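Local coordinates for 4-alpha-glucanotransferase (Streptococcus agalactiae, PDB 6M6T), which belongs to the amylomaltase (disproportionating enzyme) family of TIM-barrel proteins and is modelled here with glycan bound in its pockets, at residues D296-F301 with E326-I331; Y266-H271 with Q320-P325; L234-R239 with S302-I307. One frame throughout, in Å; residues are numbered along the deposited sequence.

Contact 1: residues D296-F301 with E326-I331; sequences DHFKGF and ELFATI. With ASO (1,5-anhydro-D-glucitol), chain I; AC1 (4,6-dideoxy-4-{[(1S,4R,5S,6S)-4,5,6-trihydroxy-3-(hydroxymethyl)cyclohex-2-en-1-yl]amino}-alpha-D-glucopyranose), chain J.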
loop_
_atom_site.group_PDB
_atom_site.type_symbol
_atom_site.label_atom_id
_atom_site.label_comp_id
_atom_site.label_asym_id
_atom_site.label_seq_id
_atom_site.Cartn_x
_atom_site.Cartn_y
_atom_site.Cartn_z
ATOM N N ASP A 296 6.445 -5.634 0.364
ATOM C CA ASP A 296 5.473 -6.628 -0.064
ATOM C C ASP A 296 6.174 -7.747 -0.816
ATOM O O ASP A 296 7.228 -7.540 -1.422
ATOM C CB ASP A 296 4.404 -5.998 -0.962
ATOM C CG ASP A 296 3.267 -6.959 -1.260
ATOM O OD1 ASP A 296 3.052 -7.853 -0.428
ATOM O OD2 ASP A 296 2.590 -6.859 -2.312
ATOM N N HIS A 297 5.583 -8.942 -0.759
ATOM C CA HIS A 297 5.983 -10.088 -1.586
ATOM C C HIS A 297 7.486 -10.357 -1.506
ATOM O O HIS A 297 8.216 -10.316 -2.499
ATOM C CB HIS A 297 5.559 -9.883 -3.035
ATOM C CG HIS A 297 5.669 -11.114 -3.869
ATOM N ND1 HIS A 297 4.920 -12.243 -3.623
ATOM C CD2 HIS A 297 6.425 -11.390 -4.960
ATOM C CE1 HIS A 297 5.211 -13.164 -4.526
ATOM N NE2 HIS A 297 6.118 -12.670 -5.352
ATOM N N PHE A 298 7.929 -10.631 -0.280
ATOM C CA PHE A 298 9.333 -10.896 -0.003
ATOM C C PHE A 298 9.836 -12.103 -0.789
ATOM O O PHE A 298 11.029 -12.181 -1.128
ATOM C CB PHE A 298 9.492 -11.102 1.512
ATOM C CG PHE A 298 10.857 -10.781 2.034
ATOM C CD1 PHE A 298 11.326 -9.475 2.024
ATOM C CD2 PHE A 298 11.669 -11.791 2.532
ATOM C CE1 PHE A 298 12.581 -9.180 2.502
ATOM C CE2 PHE A 298 12.925 -11.515 3.008
ATOM C CZ PHE A 298 13.390 -10.208 3.001
ATOM N N LYS A 299 8.939 -13.047 -1.086
ATOM C CA LYS A 299 9.295 -14.195 -1.910
ATOM C C LYS A 299 9.982 -13.754 -3.198
ATOM O O LYS A 299 10.956 -14.375 -3.645
ATOM C CB LYS A 299 8.040 -15.016 -2.223
ATOM C CG LYS A 299 8.305 -16.323 -2.991
ATOM C CD LYS A 299 9.533 -17.064 -2.449
ATOM C CE LYS A 299 9.969 -18.137 -3.383
ATOM N NZ LYS A 299 8.744 -18.806 -3.837
ATOM N N GLY A 300 9.509 -12.655 -3.783
ATOM C CA GLY A 300 10.037 -12.147 -5.033
ATOM C C GLY A 300 11.499 -11.763 -4.995
ATOM O O GLY A 300 12.086 -11.555 -6.067
ATOM N N PHE A 301 12.100 -11.652 -3.805
ATOM C CA PHE A 301 13.528 -11.367 -3.716
ATOM C C PHE A 301 14.378 -12.628 -3.651
ATOM O O PHE A 301 15.598 -12.541 -3.800
ATOM C CB PHE A 301 13.803 -10.447 -2.520
ATOM C CG PHE A 301 13.235 -9.082 -2.708
ATOM C CD1 PHE A 301 13.952 -8.111 -3.391
ATOM C CD2 PHE A 301 11.950 -8.783 -2.274
ATOM C CE1 PHE A 301 13.416 -6.848 -3.612
ATOM C CE2 PHE A 301 11.403 -7.519 -2.482
ATOM C CZ PHE A 301 12.138 -6.552 -3.148
ATOM N N GLU A 326 22.523 -10.546 -2.006
ATOM C CA GLU A 326 23.391 -9.426 -2.372
ATOM C C GLU A 326 22.681 -8.087 -2.165
ATOM O O GLU A 326 23.259 -7.145 -1.611
ATOM C CB GLU A 326 23.866 -9.567 -3.826
ATOM C CG GLU A 326 24.647 -10.842 -4.128
ATOM C CD GLU A 326 23.739 -12.071 -4.209
ATOM O OE1 GLU A 326 24.199 -13.208 -3.915
ATOM O OE2 GLU A 326 22.547 -11.881 -4.548
ATOM N N LEU A 327 21.425 -7.992 -2.613
ATOM C CA LEU A 327 20.672 -6.748 -2.475
ATOM C C LEU A 327 20.596 -6.325 -1.022
ATOM O O LEU A 327 20.846 -5.161 -0.682
ATOM C CB LEU A 327 19.260 -6.914 -3.039
ATOM C CG LEU A 327 18.238 -5.922 -2.483
ATOM C CD1 LEU A 327 18.436 -4.554 -3.119
ATOM C CD2 LEU A 327 16.805 -6.396 -2.693
ATOM N N PHE A 328 20.257 -7.263 -0.143
ATOM C CA PHE A 328 20.046 -6.849 1.233
ATOM C C PHE A 328 21.365 -6.622 1.963
ATOM O O PHE A 328 21.435 -5.759 2.843
ATOM C CB PHE A 328 19.136 -7.854 1.937
ATOM C CG PHE A 328 17.690 -7.739 1.513
ATOM C CD1 PHE A 328 16.904 -6.679 1.953
ATOM C CD2 PHE A 328 17.126 -8.666 0.635
ATOM C CE1 PHE A 328 15.580 -6.558 1.555
ATOM C CE2 PHE A 328 15.798 -8.548 0.231
ATOM C CZ PHE A 328 15.024 -7.489 0.698
ATOM N N ALA A 329 22.436 -7.326 1.596
ATOM C CA ALA A 329 23.735 -6.941 2.137
ATOM C C ALA A 329 24.098 -5.525 1.711
ATOM O O ALA A 329 24.632 -4.739 2.507
ATOM C CB ALA A 329 24.815 -7.926 1.699
ATOM N N THR A 330 23.815 -5.178 0.456
ATOM C CA THR A 330 24.144 -3.843 -0.016
ATOM C C THR A 330 23.343 -2.800 0.735
ATOM O O THR A 330 23.880 -1.747 1.102
ATOM C CB THR A 330 23.894 -3.733 -1.517
ATOM O OG1 THR A 330 24.487 -4.855 -2.177
ATOM C CG2 THR A 330 24.515 -2.461 -2.063
ATOM N N ILE A 331 22.059 -3.084 0.988
ATOM C CA ILE A 331 21.231 -2.137 1.740
ATOM C C ILE A 331 21.776 -1.969 3.157
ATOM O O ILE A 331 21.973 -0.844 3.628
ATOM C CB ILE A 331 19.746 -2.561 1.732
ATOM C CG1 ILE A 331 19.162 -2.456 0.322
ATOM C CG2 ILE A 331 18.924 -1.660 2.637
ATOM C CD1 ILE A 331 17.826 -3.142 0.156
HETATM C C1 ASO I . 1.620 -7.642 -3.082
HETATM C C2 ASO I . 0.155 -7.444 -2.638
HETATM C C3 ASO I . -0.794 -8.110 -3.649
HETATM C C4 ASO I . -0.539 -7.479 -5.030
HETATM C C5 ASO I . 0.907 -7.649 -5.407
HETATM C C6 ASO I . 1.187 -6.804 -6.649
HETATM O O2 ASO I . -0.060 -7.965 -1.321
HETATM O O3 ASO I . -2.189 -7.916 -3.231
HETATM O O4 ASO I . -1.390 -8.056 -6.050
HETATM O O5 ASO I . 1.758 -7.086 -4.405
HETATM O O6 ASO I . 2.516 -6.258 -6.573
HETATM C C1 AC1 J . -1.851 -18.871 -0.143
HETATM O O2 AC1 J . -1.737 -19.739 -2.407
HETATM C C2 AC1 J . -1.957 -18.546 -1.634
HETATM C C4A AC1 J . 1.273 -12.025 -1.903
HETATM C C3 AC1 J . -0.875 -17.573 -1.995
HETATM O O3 AC1 J . -1.013 -17.305 -3.385
HETATM C C4 AC1 J . -1.037 -16.286 -1.185
HETATM N N4A AC1 J . 0.071 -15.356 -1.417
HETATM C C5 AC1 J . -1.038 -16.582 0.300
HETATM O O5 AC1 J . -2.015 -17.619 0.637
HETATM C C6 AC1 J . -1.309 -15.258 1.045
HETATM C C1B AC1 J . -0.054 -14.505 -2.608
HETATM C C2B AC1 J . 1.345 -14.157 -3.009
HETATM O O2B AC1 J . 2.067 -15.385 -3.102
HETATM C C3B AC1 J . 1.966 -13.332 -1.911
HETATM O O3B AC1 J . 3.328 -13.059 -2.206
HETATM O O4 AC1 J . 1.778 -11.241 -0.800
HETATM C C5B AC1 J . -0.121 -12.191 -1.852
HETATM C C7B AC1 J . -0.762 -13.364 -2.252
HETATM C C6B AC1 J . -0.956 -11.007 -1.414
HETATM O O6B AC1 J . -0.150 -10.255 -0.504
#
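Phe-301 turns one face of its ring to the edge of Phe-328 in a T-shaped (edge-to-face) pair, with centroids 5.5 Å apart and planes inclined at 67°. CZ of Phe-328 stands over that face, nearer the rim than the middle. At the edge of Phe-328, close to its plane, lies Phe-301 CB, 3.9 Å from CE2 of Phe-328, and one of the Phe-328 faces carries the CD2 methyl of Leu-327 from the same helix. This methyl also reaches the Phe-301 ring, 3.4 Å from its CD1, so a branched leucine closes the corner between two flat rings. The edge of Phe-301 receives the carbonyl O of Phe-298 in its plane. Phe-298 completes the aromatic cluster: its ring leans obliquely on Phe-328, planes at 42°, with its CE1 3.5 Å from CZ of Phe-328. A first torsion of -154°, which sets CG roughly opposite the backbone N, swings the Phe-298 ring out to the helix.

The cluster joins helix 324-335 to the loop that follows strand 292-295 of the parallel barrel, at the strand end where TIM barrels carry their active sites. Leu-355 of helix 350-359 touches all three phenylalanines, and Trp-279 meets Phe-301 edge-to-face; large apolar rings suit this largely buried seam between the loop and two helices. The start of the same loop is polar and faces the glycan. Asp-296 OD2 is covalently bound to C1 of 1,5-anhydro-D-glucitol (1.5 Å), which is also hydrogen-bonded to Asp-397, while the backbone N of His-297 is hydrogen-bonded to Glu-343 OE2.

Contact 2: residues Y266-H271 with Q320-P325; sequences YNWDYH and QPAPGP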
loop_
_atom_site.group_PDB
_atom_site.type_symbol
_atom_site.label_atom_id
_atom_site.label_comp_id
_atom_site.label_asym_id
_atom_site.label_seq_id
_atom_site.Cartn_x
_atom_site.Cartn_y
_atom_site.Cartn_z
ATOM N N TYR A 266 11.761 -7.749 -13.486
ATOM C CA TYR A 266 13.062 -7.117 -13.318
ATOM C C TYR A 266 14.152 -7.866 -14.089
ATOM O O TYR A 266 14.172 -9.101 -14.139
ATOM C CB TYR A 266 13.421 -7.036 -11.827
ATOM C CG TYR A 266 12.616 -5.990 -11.077
ATOM C CD1 TYR A 266 12.649 -4.650 -11.466
ATOM C CD2 TYR A 266 11.805 -6.339 -9.995
ATOM C CE1 TYR A 266 11.906 -3.693 -10.802
ATOM C CE2 TYR A 266 11.058 -5.382 -9.322
ATOM C CZ TYR A 266 11.106 -4.063 -9.732
ATOM O OH TYR A 266 10.364 -3.098 -9.088
ATOM N N ASN A 267 15.064 -7.107 -14.706
ATOM C CA ASN A 267 16.305 -7.670 -15.250
ATOM C C ASN A 267 17.319 -7.600 -14.118
ATOM O O ASN A 267 18.189 -6.724 -14.064
ATOM C CB ASN A 267 16.764 -6.914 -16.494
ATOM C CG ASN A 267 18.076 -7.449 -17.075
ATOM O OD1 ASN A 267 18.267 -8.661 -17.188
ATOM N ND2 ASN A 267 18.979 -6.543 -17.450
ATOM N N TRP A 268 17.175 -8.538 -13.180
ATOM C CA TRP A 268 17.925 -8.464 -11.936
ATOM C C TRP A 268 19.432 -8.440 -12.174
ATOM O O TRP A 268 20.186 -8.004 -11.289
ATOM C CB TRP A 268 17.534 -9.633 -11.028
ATOM C CG TRP A 268 16.215 -9.456 -10.290
ATOM C CD1 TRP A 268 15.025 -10.057 -10.583
ATOM C CD2 TRP A 268 15.972 -8.638 -9.139
ATOM N NE1 TRP A 268 14.056 -9.668 -9.692
ATOM C CE2 TRP A 268 14.607 -8.792 -8.796
ATOM C CE3 TRP A 268 16.773 -7.791 -8.363
ATOM C CZ2 TRP A 268 14.026 -8.130 -7.717
ATOM C CZ3 TRP A 268 16.193 -7.132 -7.283
ATOM C CH2 TRP A 268 14.833 -7.301 -6.975
ATOM N N ASP A 269 19.889 -8.867 -13.359
ATOM C CA ASP A 269 21.311 -8.770 -13.675
ATOM C C ASP A 269 21.758 -7.317 -13.771
ATOM O O ASP A 269 22.793 -6.950 -13.190
ATOM C CB ASP A 269 21.624 -9.529 -14.965
ATOM C CG ASP A 269 21.430 -11.038 -14.817
ATOM O OD1 ASP A 269 22.103 -11.644 -13.950
ATOM O OD2 ASP A 269 20.595 -11.613 -15.560
ATOM N N TYR A 270 20.984 -6.468 -14.475
ATOM C CA TYR A 270 21.330 -5.047 -14.523
ATOM C C TYR A 270 21.366 -4.452 -13.128
ATOM O O TYR A 270 22.188 -3.568 -12.854
ATOM C CB TYR A 270 20.357 -4.242 -15.387
ATOM C CG TYR A 270 20.688 -2.744 -15.393
ATOM C CD1 TYR A 270 21.654 -2.227 -16.255
ATOM C CD2 TYR A 270 20.046 -1.856 -14.534
ATOM C CE1 TYR A 270 21.969 -0.864 -16.262
ATOM C CE2 TYR A 270 20.359 -0.494 -14.534
ATOM C CZ TYR A 270 21.320 -0.007 -15.396
ATOM O OH TYR A 270 21.626 1.337 -15.404
ATOM N N HIS A 271 20.494 -4.923 -12.234
ATOM C CA HIS A 271 20.523 -4.434 -10.859
ATOM C C HIS A 271 21.817 -4.833 -10.161
ATOM O O HIS A 271 22.510 -3.979 -9.594
ATOM C CB HIS A 271 19.315 -4.958 -10.087
ATOM C CG HIS A 271 18.003 -4.492 -10.630
ATOM N ND1 HIS A 271 17.056 -3.867 -9.848
ATOM C CD2 HIS A 271 17.475 -4.567 -11.877
ATOM C CE1 HIS A 271 16.002 -3.575 -10.590
ATOM N NE2 HIS A 271 16.228 -3.993 -11.824
ATOM N N GLN A 320 12.017 -17.976 -11.425
ATOM C CA GLN A 320 13.272 -17.318 -11.746
ATOM C C GLN A 320 13.994 -16.862 -10.493
ATOM O O GLN A 320 13.354 -16.481 -9.507
ATOM C CB GLN A 320 13.023 -16.098 -12.626
ATOM C CG GLN A 320 12.217 -16.435 -13.801
ATOM C CD GLN A 320 13.074 -17.132 -14.800
ATOM O OE1 GLN A 320 12.697 -18.162 -15.358
ATOM N NE2 GLN A 320 14.264 -16.595 -15.010
ATOM N N PRO A 321 15.330 -16.852 -10.537
ATOM C CA PRO A 321 16.111 -16.446 -9.361
ATOM C C PRO A 321 16.405 -14.955 -9.302
ATOM O O PRO A 321 16.925 -14.372 -10.253
ATOM C CB PRO A 321 17.400 -17.258 -9.519
ATOM C CG PRO A 321 17.581 -17.345 -11.004
ATOM C CD PRO A 321 16.192 -17.336 -11.630
ATOM N N ALA A 322 16.096 -14.349 -8.199
ATOM C CA ALA A 322 16.490 -12.986 -7.889
ATOM C C ALA A 322 17.630 -12.986 -6.876
ATOM O O ALA A 322 17.733 -13.902 -6.057
ATOM C CB ALA A 322 15.307 -12.195 -7.327
ATOM N N PRO A 323 18.507 -11.970 -6.894
ATOM C CA PRO A 323 19.695 -11.960 -6.020
ATOM C C PRO A 323 19.450 -11.316 -4.653
ATOM O O PRO A 323 20.129 -10.356 -4.260
ATOM C CB PRO A 323 20.688 -11.154 -6.857
ATOM C CG PRO A 323 19.811 -10.133 -7.492
ATOM C CD PRO A 323 18.528 -10.839 -7.836
ATOM N N GLY A 324 18.491 -11.859 -3.903
ATOM C CA GLY A 324 18.118 -11.331 -2.610
ATOM C C GLY A 324 19.265 -11.041 -1.662
ATOM O O GLY A 324 19.428 -9.914 -1.170
ATOM N N PRO A 325 20.062 -12.074 -1.363
ATOM C CA PRO A 325 21.200 -11.894 -0.437
ATOM C C PRO A 325 22.100 -10.702 -0.746
ATOM O O PRO A 325 22.411 -9.911 0.161
ATOM C CB PRO A 325 21.951 -13.223 -0.578
ATOM C CG PRO A 325 20.883 -14.212 -0.900
ATOM C CD PRO A 325 19.833 -13.493 -1.696
#
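An inverse gamma turn centred on Pro-323, which is also the N-cap residue of helix 324-335, packs against Trp-268 in the first turn of helix 268-273. Within the turn, the backbone N of Gly-324 makes a weak hydrogen bond of 3.1 Å to the O of Ala-322. Just ahead of the proline, Ala-322 sets its CB over the five-membered ring of the indole, 3.7 Å from the centroid and 12° off the ring normal, a CH-pi contact. A lone methyl suits this spot, being small enough to let the backbone approach the broad indole.

Pro-323 works on the benzo side and at the root of the same side chain. Its CD lies 3.6 Å from Trp-268 CB, and its CG is 3.9 Å from CE3 of the tryptophan. Proline suits the place because its ring closes on the backbone nitrogen, so that CD, a carbon, faces the tryptophan. On the indole face opposite Ala-322 rests CB of Tyr-266, 3.4 Å above the plane, so the ring is held between two CB groups. The first torsion of Trp-268, -79°, puts CG opposite the carbonyl carbon and carries the indole across to the turn.

Further around, Trp-279 of helix 277-289 meets the indole with nearly parallel planes, and Tyr-304 of strand 303-308 meets it at about 45°. Pro-323 also touches Phe-276, in the connection between helices 268-273 and 277-289.

Contact 3: residues L234-R239 with S302-I307; sequences LFKLDR and SDYWEI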
loop_
_atom_site.group_PDB
_atom_site.type_symbol
_atom_site.label_atom_id
_atom_site.label_comp_id
_atom_site.label_asym_id
_atom_site.label_seq_id
_atom_site.Cartn_x
_atom_site.Cartn_y
_atom_site.Cartn_z
ATOM N N LEU A 234 15.993 -1.456 -16.331
ATOM C CA LEU A 234 15.696 -2.207 -15.119
ATOM C C LEU A 234 14.762 -3.385 -15.371
ATOM O O LEU A 234 14.613 -4.246 -14.486
ATOM C CB LEU A 234 15.063 -1.293 -14.057
ATOM C CG LEU A 234 15.734 0.047 -13.762
ATOM C CD1 LEU A 234 14.893 0.895 -12.813
ATOM C CD2 LEU A 234 17.120 -0.191 -13.212
ATOM N N PHE A 235 14.143 -3.442 -16.554
ATOM C CA PHE A 235 13.099 -4.406 -16.867
ATOM C C PHE A 235 13.493 -5.274 -18.059
ATOM O O PHE A 235 14.448 -4.991 -18.784
ATOM C CB PHE A 235 11.768 -3.695 -17.154
ATOM C CG PHE A 235 11.331 -2.765 -16.065
ATOM C CD1 PHE A 235 11.793 -1.454 -16.023
ATOM C CD2 PHE A 235 10.449 -3.189 -15.089
ATOM C CE1 PHE A 235 11.390 -0.580 -15.009
ATOM C CE2 PHE A 235 10.042 -2.326 -14.076
ATOM C CZ PHE A 235 10.513 -1.019 -14.038
ATOM N N LYS A 236 12.758 -6.364 -18.230
ATOM C CA LYS A 236 12.853 -7.197 -19.419
ATOM C C LYS A 236 11.822 -6.673 -20.407
ATOM O O LYS A 236 10.681 -7.136 -20.442
ATOM C CB LYS A 236 12.599 -8.659 -19.073
ATOM C CG LYS A 236 13.607 -9.295 -18.121
ATOM C CD LYS A 236 13.222 -10.743 -17.796
ATOM C CE LYS A 236 14.294 -11.406 -16.908
ATOM N NZ LYS A 236 14.051 -12.848 -16.579
ATOM N N LEU A 237 12.210 -5.680 -21.210
ATOM C CA LEU A 237 11.311 -5.112 -22.214
ATOM C C LEU A 237 12.004 -5.090 -23.570
ATOM O O LEU A 237 13.214 -5.323 -23.689
ATOM C CB LEU A 237 10.848 -3.694 -21.846
ATOM C CG LEU A 237 10.364 -3.391 -20.419
ATOM C CD1 LEU A 237 10.665 -1.947 -20.086
ATOM C CD2 LEU A 237 8.882 -3.704 -20.176
ATOM N N ASP A 238 11.206 -4.808 -24.600
ATOM C CA ASP A 238 11.677 -4.707 -25.975
ATOM C C ASP A 238 11.776 -3.246 -26.426
ATOM O O ASP A 238 11.649 -2.313 -25.627
ATOM C CB ASP A 238 10.773 -5.532 -26.893
ATOM C CG ASP A 238 9.328 -5.120 -26.819
ATOM O OD1 ASP A 238 9.062 -3.937 -26.502
ATOM O OD2 ASP A 238 8.463 -5.985 -27.088
ATOM N N ARG A 239 12.006 -3.049 -27.731
ATOM C CA ARG A 239 12.281 -1.719 -28.265
ATOM C C ARG A 239 11.083 -0.784 -28.145
ATOM O O ARG A 239 11.268 0.426 -27.955
ATOM C CB ARG A 239 12.722 -1.820 -29.723
ATOM C CG ARG A 239 14.201 -2.120 -29.901
ATOM C CD ARG A 239 14.496 -2.756 -31.266
ATOM N NE ARG A 239 14.156 -4.180 -31.306
ATOM C CZ ARG A 239 15.038 -5.173 -31.193
ATOM N NH1 ARG A 239 16.329 -4.903 -31.025
ATOM N NH2 ARG A 239 14.632 -6.441 -31.242
ATOM N N SER A 302 13.769 -13.797 -3.461
ATOM C CA SER A 302 14.478 -15.064 -3.569
ATOM C C SER A 302 14.213 -15.757 -4.904
ATOM O O SER A 302 15.152 -16.172 -5.589
ATOM C CB SER A 302 14.091 -15.985 -2.402
ATOM O OG SER A 302 12.838 -16.621 -2.625
ATOM N N ASP A 303 12.943 -15.878 -5.281
ATOM C CA ASP A 303 12.513 -16.570 -6.495
ATOM C C ASP A 303 11.177 -15.957 -6.888
ATOM O O ASP A 303 10.210 -16.088 -6.133
ATOM C CB ASP A 303 12.335 -18.081 -6.260
ATOM C CG ASP A 303 13.651 -18.832 -6.084
ATOM O OD1 ASP A 303 14.450 -18.846 -7.051
ATOM O OD2 ASP A 303 13.866 -19.446 -4.994
ATOM N N TYR A 304 11.103 -15.303 -8.049
ATOM C CA TYR A 304 9.835 -14.745 -8.520
ATOM C C TYR A 304 9.270 -15.567 -9.675
ATOM O O TYR A 304 10.003 -16.215 -10.432
ATOM C CB TYR A 304 9.961 -13.281 -8.962
ATOM C CG TYR A 304 10.848 -13.114 -10.156
ATOM C CD1 TYR A 304 12.227 -13.082 -10.002
ATOM C CD2 TYR A 304 10.325 -13.025 -11.441
ATOM C CE1 TYR A 304 13.067 -12.952 -11.081
ATOM C CE2 TYR A 304 11.170 -12.902 -12.538
ATOM C CZ TYR A 304 12.537 -12.855 -12.341
ATOM O OH TYR A 304 13.417 -12.727 -13.378
ATOM N N TRP A 305 7.949 -15.533 -9.796
ATOM C CA TRP A 305 7.245 -16.254 -10.844
ATOM C C TRP A 305 7.101 -15.359 -12.071
ATOM O O TRP A 305 6.647 -14.217 -11.959
ATOM C CB TRP A 305 5.879 -16.698 -10.338
ATOM C CG TRP A 305 5.089 -17.440 -11.340
ATOM C CD1 TRP A 305 4.121 -16.935 -12.156
ATOM C CD2 TRP A 305 5.183 -18.835 -11.639
ATOM N NE1 TRP A 305 3.601 -17.933 -12.939
ATOM C CE2 TRP A 305 4.236 -19.110 -12.641
ATOM C CE3 TRP A 305 5.977 -19.879 -11.156
ATOM C CZ2 TRP A 305 4.060 -20.383 -13.168
ATOM C CZ3 TRP A 305 5.801 -21.142 -11.680
ATOM C CH2 TRP A 305 4.849 -21.385 -12.675
ATOM N N GLU A 306 7.481 -15.891 -13.238
ATOM C CA GLU A 306 7.650 -15.113 -14.463
ATOM C C GLU A 306 6.767 -15.700 -15.566
ATOM O O GLU A 306 7.173 -16.634 -16.266
ATOM C CB GLU A 306 9.123 -15.085 -14.876
ATOM C CG GLU A 306 9.459 -14.082 -15.991
ATOM C CD GLU A 306 10.811 -14.349 -16.694
ATOM O OE1 GLU A 306 10.850 -15.168 -17.644
ATOM O OE2 GLU A 306 11.838 -13.723 -16.329
ATOM N N ILE A 307 5.566 -15.141 -15.735
ATOM C CA ILE A 307 4.711 -15.529 -16.851
ATOM C C ILE A 307 5.303 -14.976 -18.138
ATOM O O ILE A 307 5.637 -13.790 -18.220
ATOM C CB ILE A 307 3.283 -14.999 -16.650
ATOM C CG1 ILE A 307 2.724 -15.421 -15.281
ATOM C CG2 ILE A 307 2.395 -15.450 -17.802
ATOM C CD1 ILE A 307 2.075 -14.298 -14.484
#
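Lys-236 NZ meets two side chains of strand 303-308, the carboxylate of Glu-306 and the hydroxyl of Tyr-304. This strand belongs to a four-stranded antiparallel sheet, where it lies between strands 245-249 and 319-321. Glu-306 and Tyr-304, two residues apart, send their side chains to the same side of the strand, and the ammonium group serves both. To Tyr-304 OH, NZ donates a hydrogen bond of 3.3 Å, the lysine and the tyrosine approaching from opposite directions. To Glu-306 OE2 it makes a salt bridge; the modelled 2.4 Å is too short to be taken literally at this resolution. Here the lysine chain crosses the glutamate at about a right angle.

A long residue is needed, since the nearest CA atoms, those of Lys-236 and Glu-306, are 10.7 Å apart. Lysine spans the gap fully extended, its torsions beyond the first all near 180°. Tyr-304, with a first torsion of 65°, holds CG between the backbone N and the carbonyl carbon, and its phenol projects toward the lysine.

In the next shell, backbone hydrogen bonds to Leu-244 and Ile-265 fix the main chain of Lys-236 in the loop before strand 245-249. Gln-320 of strand 319-321 touches all three side chains, and Tyr-220 and Ile-265 pack against Tyr-304. Lys-236 reaches the carboxylate through one oxygen: NZ is 4.1 Å from Glu-306 OE1.

Overall arrangement
Contact 1 is buried and wholly apolar where its segments meet, although its loop begins in the glycan pocket; contacts 2 and 3 are partly buried. Contacts 1 and 2 share helix 324-335, contact 2 at its start and contact 1 just after, and they touch directly where Ala-322 packs on the carbonyls of Gly-300 and Phe-301, and Trp-268 on the Phe-301 ring. Contacts 2 and 3 reach the same antiparallel sheet through neighbouring strands 319-321 and 303-308. Aromatic packing thus passes from contact 1 into contact 2, and through Trp-268 to Tyr-304, whose hydroxyl leads into the charged chemistry of contact 3.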